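Local coordinates for phosphoribosylaminoimidazole-succinocarboxamide synthase (Thermotoga maritima, PDB 1KUT), which catalyses the ATP-dependent joining of L-aspartate to a carboxylated aminoimidazole ribonucleotide, yielding SAICAR in de novo purine biosynthesis, at residues G134-T137 against K138-E142. Residues are numbered along the deposited sequence; the frame is centred on the assembly and turned at random.
Sequences GIAT and KKQAE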
# COMPACT_ATOMS: atom_id res chain seq x y z
N GLY B 134 -6.60 12.95 -3.52
CA GLY B 134 -7.00 13.62 -4.74
C GLY B 134 -6.01 13.47 -5.89
O GLY B 134 -5.96 14.32 -6.78
N ILE B 135 -5.22 12.40 -5.87
CA ILE B 135 -4.23 12.17 -6.93
C ILE B 135 -4.92 11.64 -8.20
O ILE B 135 -4.57 12.03 -9.32
CB ILE B 135 -3.17 11.14 -6.47
CG1 ILE B 135 -2.24 11.80 -5.45
CG2 ILE B 135 -2.40 10.56 -7.68
CD1 ILE B 135 -1.43 10.81 -4.68
N ALA B 136 -5.89 10.76 -8.01
CA ALA B 136 -6.63 10.17 -9.11
C ALA B 136 -8.02 9.72 -8.63
O ALA B 136 -8.24 9.52 -7.44
CB ALA B 136 -5.87 8.98 -9.65
N THR B 137 -8.94 9.54 -9.57
CA THR B 137 -10.28 9.10 -9.23
C THR B 137 -10.33 7.59 -9.32
O THR B 137 -9.47 6.96 -9.94
CB THR B 137 -11.34 9.68 -10.18
OG1 THR B 137 -11.32 8.94 -11.41
CG2 THR B 137 -11.04 11.15 -10.45
N LYS B 138 -11.35 7.01 -8.70
CA LYS B 138 -11.52 5.58 -8.71
C LYS B 138 -11.56 5.06 -10.16
O LYS B 138 -11.09 3.95 -10.44
CB LYS B 138 -12.82 5.23 -7.98
CG LYS B 138 -12.76 3.98 -7.13
CD LYS B 138 -12.65 2.74 -7.97
CE LYS B 138 -13.34 1.58 -7.28
NZ LYS B 138 -14.75 1.96 -6.92
N LYS B 139 -12.10 5.87 -11.06
CA LYS B 139 -12.20 5.50 -12.48
C LYS B 139 -10.85 5.55 -13.18
O LYS B 139 -10.50 4.65 -13.94
CB LYS B 139 -13.19 6.41 -13.22
CG LYS B 139 -13.24 6.17 -14.73
CD LYS B 139 -14.12 7.21 -15.42
CE LYS B 139 -13.99 7.18 -16.95
NZ LYS B 139 -14.52 5.92 -17.57
N GLN B 140 -10.11 6.63 -12.94
CA GLN B 140 -8.80 6.78 -13.55
C GLN B 140 -7.88 5.67 -13.03
O GLN B 140 -7.19 5.01 -13.81
CB GLN B 140 -8.22 8.15 -13.20
CG GLN B 140 -9.20 9.28 -13.47
CD GLN B 140 -8.58 10.64 -13.21
OE1 GLN B 140 -8.03 10.89 -12.14
NE2 GLN B 140 -8.68 11.52 -14.20
N ALA B 141 -7.90 5.47 -11.72
CA ALA B 141 -7.08 4.44 -11.10
C ALA B 141 -7.34 3.09 -11.73
O ALA B 141 -6.41 2.36 -12.07
CB ALA B 141 -7.36 4.38 -9.61
N GLU B 142 -8.62 2.76 -11.90
CA GLU B 142 -9.00 1.48 -12.49
C GLU B 142 -8.58 1.38 -13.95
O GLU B 142 -8.28 0.30 -14.45
CB GLU B 142 -10.51 1.26 -12.35
CG GLU B 142 -10.91 -0.20 -12.09
CD GLU B 142 -10.25 -0.78 -10.84
OE1 GLU B 142 -9.93 0.00 -9.91
OE2 GLU B 142 -10.08 -2.02 -10.76
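Thr-137 and Gln-140 close a capping box at the start of helix 138-160, each side chain bonding to the other's backbone N-H. Thr-137 is the N-cap, and threonine suits it because its short side chain carries a hydroxyl oxygen able to accept from first-turn N-H groups that have no helical carbonyl ahead of them. With OG1 between its own N and C (chi1 78°), the hydroxyl turns toward that turn. Thr-137 OG1 accepts from Gln-140 N at 3.0 Å, almost straight, and weakly from Lys-139 N. In return, Gln-140 OE1 accepts from Thr-137 N at 3.0 Å, the donor tilted from the carbonyl plane. A glutamine suits this place because, with CG beside its own N and the chain extended beyond, the amide oxygen reaches back to the residue before the helix. A leucine in its place would probably leave Thr-137 N without this acceptor, with only the Thr-137 OG1 half of the capping box remaining. The first helical backbone bond, Ala-141 N to Thr-137 O, is 2.8 Å long.

Van der Waals contacts fill in around these bonds. Thr-137 CG2 lies 3.7 Å from Gln-140 CD, and the small Ala-136 lets Gln-140 OE1 settle 3.8 Å from Ala-136 CB.

Helix 127-132 ends in a Schellman motif at Gly-134, whose positive phi favours glycine, and its Glu-131 accepts from Lys-138 N. Ala-141 packs on Val-127 and Leu-130 of that helix, while Ala-136 and Gln-140 touch Phe-80 of strand 78-87.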